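Local coordinates for uncharacterized protein MT2708 (Mycobacterium tuberculosis, PDB 2FGG) that is of unknown function but belongs to the Rv2632c-like family, whose members include the related mycobacterial protein Rv1738, at residues E18-L30 / M37-D49. Numbering follows the deposited sequence.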
loop_
_atom_site.group_PDB
_atom_site.type_symbol
_atom_site.label_atom_id
_atom_site.label_comp_id
_atom_site.label_asym_id
_atom_site.label_seq_id
_atom_site.Cartn_x
_atom_site.Cartn_y
_atom_site.Cartn_z
ATOM N N GLU A 18 -6.517 -11.123 -3.607
ATOM C CA GLU A 18 -7.528 -12.166 -3.439
ATOM C C GLU A 18 -8.824 -11.723 -4.087
ATOM O O GLU A 18 -9.299 -10.617 -3.835
ATOM C CB GLU A 18 -7.807 -12.447 -1.964
ATOM C CG GLU A 18 -6.603 -12.684 -1.090
ATOM C CD GLU A 18 -7.000 -12.850 0.362
ATOM O OE1 GLU A 18 -6.994 -11.837 1.099
ATOM O OE2 GLU A 18 -7.342 -13.986 0.760
ATOM N N GLU A 19 -9.399 -12.596 -4.906
ATOM C CA GLU A 19 -10.641 -12.298 -5.614
ATOM C C GLU A 19 -11.764 -13.156 -5.035
ATOM O O GLU A 19 -11.721 -14.386 -5.118
ATOM C CB GLU A 19 -10.458 -12.535 -7.113
ATOM C CG GLU A 19 -9.364 -11.665 -7.734
ATOM C CD GLU A 19 -8.587 -12.375 -8.825
ATOM O OE1 GLU A 19 -7.344 -12.439 -8.719
ATOM O OE2 GLU A 19 -9.215 -12.875 -9.784
ATOM N N HIS A 20 -12.767 -12.497 -4.453
ATOM C CA HIS A 20 -13.730 -13.178 -3.572
ATOM C C HIS A 20 -14.762 -14.143 -4.222
ATOM O O HIS A 20 -14.652 -15.343 -3.961
ATOM C CB HIS A 20 -14.351 -12.216 -2.534
ATOM C CG HIS A 20 -13.385 -11.712 -1.495
ATOM N ND1 HIS A 20 -13.658 -11.755 -0.142
ATOM C CD2 HIS A 20 -12.160 -11.141 -1.611
ATOM C CE1 HIS A 20 -12.645 -11.235 0.529
ATOM N NE2 HIS A 20 -11.723 -10.853 -0.339
ATOM N N ASP A 21 -15.743 -13.722 -5.044
ATOM C CA ASP A 21 -16.064 -12.360 -5.528
ATOM C C ASP A 21 -16.983 -11.580 -4.542
ATOM O O ASP A 21 -17.307 -12.114 -3.473
ATOM C CB ASP A 21 -16.727 -12.473 -6.917
ATOM C CG ASP A 21 -15.729 -12.342 -8.076
ATOM O OD1 ASP A 21 -16.064 -12.799 -9.192
ATOM O OD2 ASP A 21 -14.625 -11.778 -7.886
ATOM N N GLU A 22 -17.442 -10.355 -4.865
ATOM C CA GLU A 22 -17.469 -9.728 -6.216
ATOM C C GLU A 22 -16.204 -9.139 -6.916
ATOM O O GLU A 22 -16.182 -9.181 -8.150
ATOM C CB GLU A 22 -18.676 -8.766 -6.376
ATOM C CG GLU A 22 -18.459 -7.311 -5.911
ATOM C CD GLU A 22 -19.149 -6.976 -4.588
ATOM O OE1 GLU A 22 -18.718 -6.006 -3.926
ATOM O OE2 GLU A 22 -20.126 -7.668 -4.215
ATOM N N ARG A 23 -15.175 -8.578 -6.261
ATOM C CA ARG A 23 -14.967 -8.171 -4.855
ATOM C C ARG A 23 -13.514 -8.513 -4.571
ATOM O O ARG A 23 -13.209 -9.258 -3.647
ATOM C CB ARG A 23 -15.865 -8.846 -3.816
ATOM C CG ARG A 23 -16.381 -7.937 -2.683
ATOM C CD ARG A 23 -15.673 -6.572 -2.606
ATOM N NE ARG A 23 -16.614 -5.513 -2.225
ATOM C CZ ARG A 23 -16.432 -4.210 -2.439
ATOM N NH1 ARG A 23 -15.333 -3.768 -3.038
ATOM N NH2 ARG A 23 -17.359 -3.339 -2.052
ATOM N N THR A 24 -12.621 -7.976 -5.393
ATOM C CA THR A 24 -11.197 -8.273 -5.293
ATOM C C THR A 24 -10.450 -7.307 -4.358
ATOM O O THR A 24 -10.647 -6.094 -4.406
ATOM C CB THR A 24 -10.536 -8.429 -6.702
ATOM O OG1 THR A 24 -9.224 -7.856 -6.707
ATOM C CG2 THR A 24 -11.379 -7.780 -7.791
ATOM N N ARG A 25 -9.607 -7.872 -3.497
ATOM C CA ARG A 25 -8.885 -7.107 -2.482
ATOM C C ARG A 25 -7.384 -7.320 -2.575
ATOM O O ARG A 25 -6.914 -8.440 -2.723
ATOM C CB ARG A 25 -9.353 -7.498 -1.078
ATOM C CG ARG A 25 -8.674 -6.726 0.049
ATOM C CD ARG A 25 -8.192 -7.667 1.147
ATOM N NE ARG A 25 -9.278 -8.094 2.022
ATOM C CZ ARG A 25 -9.264 -9.202 2.760
ATOM N NH1 ARG A 25 -8.219 -10.022 2.731
ATOM N NH2 ARG A 25 -10.310 -9.499 3.518
ATOM N N ALA A 26 -6.636 -6.231 -2.477
ATOM C CA ALA A 26 -5.188 -6.309 -2.438
ATOM C C ALA A 26 -4.639 -5.799 -1.114
ATOM O O ALA A 26 -5.153 -4.845 -0.530
ATOM C CB ALA A 26 -4.568 -5.561 -3.599
ATOM N N LYS A 27 -3.599 -6.478 -0.647
ATOM C CA LYS A 27 -2.837 -6.065 0.509
ATOM C C LYS A 27 -1.389 -5.875 0.071
ATOM O O LYS A 27 -0.819 -6.764 -0.565
ATOM C CB LYS A 27 -2.948 -7.112 1.612
ATOM C CG LYS A 27 -4.307 -7.115 2.298
ATOM C CD LYS A 27 -4.460 -8.271 3.265
ATOM C CE LYS A 27 -5.700 -8.091 4.096
ATOM N NZ LYS A 27 -5.632 -8.920 5.322
ATOM N N ALA A 28 -0.823 -4.700 0.368
ATOM C CA ALA A 28 0.594 -4.402 0.113
ATOM C C ALA A 28 1.345 -4.222 1.434
ATOM O O ALA A 28 1.148 -3.232 2.138
ATOM C CB ALA A 28 0.734 -3.171 -0.755
ATOM N N ARG A 29 2.200 -5.189 1.764
ATOM C CA ARG A 29 2.910 -5.215 3.040
ATOM C C ARG A 29 4.344 -4.722 2.914
ATOM O O ARG A 29 5.101 -5.205 2.088
ATOM C CB ARG A 29 2.887 -6.627 3.643
ATOM C CG ARG A 29 3.681 -6.762 4.949
ATOM C CD ARG A 29 3.752 -8.194 5.467
ATOM N NE ARG A 29 4.077 -9.152 4.410
ATOM C CZ ARG A 29 4.133 -10.474 4.571
ATOM N NH1 ARG A 29 3.894 -11.024 5.759
ATOM N NH2 ARG A 29 4.434 -11.249 3.536
ATOM N N LEU A 30 4.702 -3.757 3.753
ATOM C CA LEU A 30 6.065 -3.248 3.837
ATOM C C LEU A 30 6.560 -3.318 5.286
ATOM O O LEU A 30 5.860 -2.894 6.209
ATOM C CB LEU A 30 6.123 -1.805 3.310
ATOM C CG LEU A 30 7.391 -0.961 3.512
ATOM C CD1 LEU A 30 8.601 -1.545 2.785
ATOM C CD2 LEU A 30 7.146 0.466 3.073
HETATM N N MSE A 37 3.771 -2.596 7.880
HETATM C CA MSE A 37 2.790 -1.685 7.329
HETATM C C MSE A 37 2.038 -2.368 6.203
HETATM O O MSE A 37 2.641 -2.994 5.339
HETATM C CB MSE A 37 3.470 -0.410 6.856
HETATM C CG MSE A 37 4.206 0.298 7.967
HETATM SE SE MSE A 37 5.080 1.905 7.349
HETATM C CE MSE A 37 3.562 3.032 7.078
ATOM N N VAL A 38 0.715 -2.273 6.237
ATOM C CA VAL A 38 -0.121 -2.906 5.224
ATOM C C VAL A 38 -1.082 -1.898 4.634
ATOM O O VAL A 38 -1.866 -1.280 5.346
ATOM C CB VAL A 38 -0.918 -4.111 5.780
ATOM C CG1 VAL A 38 -1.596 -4.871 4.649
ATOM C CG2 VAL A 38 -0.012 -5.040 6.558
ATOM N N GLY A 39 -1.000 -1.734 3.325
ATOM C CA GLY A 39 -1.977 -0.964 2.575
ATOM C C GLY A 39 -3.036 -1.912 2.060
ATOM O O GLY A 39 -2.715 -2.984 1.549
ATOM N N VAL A 40 -4.301 -1.536 2.215
ATOM C CA VAL A 40 -5.402 -2.391 1.794
ATOM C C VAL A 40 -6.229 -1.675 0.737
ATOM O O VAL A 40 -6.598 -0.519 0.915
ATOM C CB VAL A 40 -6.281 -2.823 2.992
ATOM C CG1 VAL A 40 -7.189 -3.980 2.599
ATOM C CG2 VAL A 40 -5.414 -3.237 4.173
ATOM N N GLY A 41 -6.492 -2.372 -0.366
ATOM C CA GLY A 41 -7.296 -1.849 -1.466
ATOM C C GLY A 41 -8.392 -2.801 -1.919
ATOM O O GLY A 41 -8.202 -4.010 -1.924
ATOM N N LEU A 42 -9.537 -2.245 -2.311
ATOM C CA LEU A 42 -10.708 -3.032 -2.686
ATOM C C LEU A 42 -11.392 -2.501 -3.933
ATOM O O LEU A 42 -11.621 -1.303 -4.050
ATOM C CB LEU A 42 -11.720 -3.027 -1.546
ATOM C CG LEU A 42 -11.460 -3.988 -0.393
ATOM C CD1 LEU A 42 -11.672 -3.290 0.938
ATOM C CD2 LEU A 42 -12.356 -5.214 -0.523
ATOM N N ALA A 43 -11.706 -3.410 -4.849
ATOM C CA ALA A 43 -12.579 -3.165 -5.992
ATOM C C ALA A 43 -13.579 -4.312 -5.915
ATOM O O ALA A 43 -13.135 -5.414 -5.630
ATOM C CB ALA A 43 -11.773 -3.252 -7.260
ATOM N N ARG A 44 -14.893 -4.169 -6.153
ATOM C CA ARG A 44 -15.675 -3.147 -6.887
ATOM C C ARG A 44 -16.336 -3.927 -8.024
ATOM O O ARG A 44 -17.011 -4.921 -7.761
ATOM C CB ARG A 44 -14.884 -1.927 -7.398
ATOM C CG ARG A 44 -15.124 -0.624 -6.610
ATOM C CD ARG A 44 -14.681 0.619 -7.385
ATOM N NE ARG A 44 -15.787 1.322 -8.042
ATOM C CZ ARG A 44 -16.043 1.303 -9.353
ATOM N NH1 ARG A 44 -15.272 0.608 -10.188
ATOM N NH2 ARG A 44 -17.081 1.985 -9.837
ATOM N N LEU A 45 -16.141 -3.465 -9.263
ATOM C CA LEU A 45 -16.444 -4.194 -10.519
ATOM C C LEU A 45 -17.317 -5.474 -10.456
ATOM O O LEU A 45 -16.830 -6.516 -10.007
ATOM C CB LEU A 45 -15.129 -4.522 -11.263
ATOM C CG LEU A 45 -14.221 -3.464 -11.925
ATOM C CD1 LEU A 45 -14.893 -2.756 -13.097
ATOM C CD2 LEU A 45 -13.684 -2.438 -10.942
ATOM N N ASP A 46 -18.583 -5.436 -10.903
ATOM C CA ASP A 46 -19.347 -4.234 -11.312
ATOM C C ASP A 46 -20.784 -4.447 -11.884
ATOM O O ASP A 46 -21.272 -3.572 -12.610
ATOM C CB ASP A 46 -18.536 -3.301 -12.246
ATOM C CG ASP A 46 -18.310 -3.883 -13.649
ATOM O OD1 ASP A 46 -18.904 -4.931 -14.005
ATOM O OD2 ASP A 46 -17.529 -3.264 -14.408
ATOM N N PRO A 47 -21.473 -5.580 -11.581
ATOM C CA PRO A 47 -21.158 -6.874 -10.935
ATOM C C PRO A 47 -20.088 -7.836 -11.540
ATOM O O PRO A 47 -19.110 -8.076 -10.827
ATOM C CB PRO A 47 -22.539 -7.542 -10.745
ATOM C CG PRO A 47 -23.528 -6.418 -10.839
ATOM C CD PRO A 47 -22.926 -5.478 -11.846
ATOM N N ALA A 48 -20.178 -8.408 -12.760
ATOM C CA ALA A 48 -21.167 -8.274 -13.883
ATOM C C ALA A 48 -21.144 -6.999 -14.773
ATOM O O ALA A 48 -21.712 -5.970 -14.416
ATOM C CB ALA A 48 -22.610 -8.716 -13.500
ATOM N N ASP A 49 -20.538 -7.087 -15.960
ATOM C CA ASP A 49 -20.143 -8.352 -16.583
ATOM C C ASP A 49 -18.745 -8.279 -17.246
ATOM O O ASP A 49 -18.643 -7.909 -18.419
ATOM C CB ASP A 49 -21.220 -8.743 -17.614
ATOM C CG ASP A 49 -21.016 -10.133 -18.200
ATOM O OD1 ASP A 49 -21.407 -10.338 -19.370
ATOM O OD2 ASP A 49 -20.480 -11.020 -17.499
#
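M37 lies against L30 at one end of this pairing: the CB of M37, a selenomethionine, packs 3.5 Å from L30 O, and the two backbones exchange a pair of hydrogen bonds, L30 N to M37 O and M37 N to L30 O, both 2.7 Å. With CG set anti to the carbonyl carbon (chi1 -59°), the end of M37 leads away from strand 24-30, and its side chain touches Q71 of helix 54-83. L30 leans the same way off the sheet, onto C11 and I13. From here the two strands run antiparallel, and pairs joined by two hydrogen bonds recur at A28-G39 and A26-G41, with glycine on one strand facing alanine on the other. This is the body of a beta hairpin, 24-32 with 35-43, in a three-stranded antiparallel meander; strand 14-19 flanks 24-32 on its other edge. Helix 54-83 covers T24, A26 and M37 on the buried face, where A28 meets I13, and it bonds strand 37-43 through Q71 to V38 O, D67 to V40 N and R63 to L42 O. On the reverse face, L42 and R25 lie side by side and point the same way, L42 CD2 being 3.8 Å from R25 CB. V40 continues the row, its CG1 4.0 Å from R25 CG. The R25 guanidinium goes on to a salt bridge with E18 on the neighbouring strand, NH1 to OE1 2.7 Å, while H20 NE2 sits above the centre of one guanidinium face. Toward the far end, R23 bends at chi2 and chi3 to cross over L42, with NH1 4.0 Å from L42 CB. Its NE is paired with E22 OE1 at 2.8 Å. Next to it the regular pattern frays: A43 N to T24 O is nearly straight at 175°, whereas the return bond from T24 N to A43 O is weak, bent to 118°.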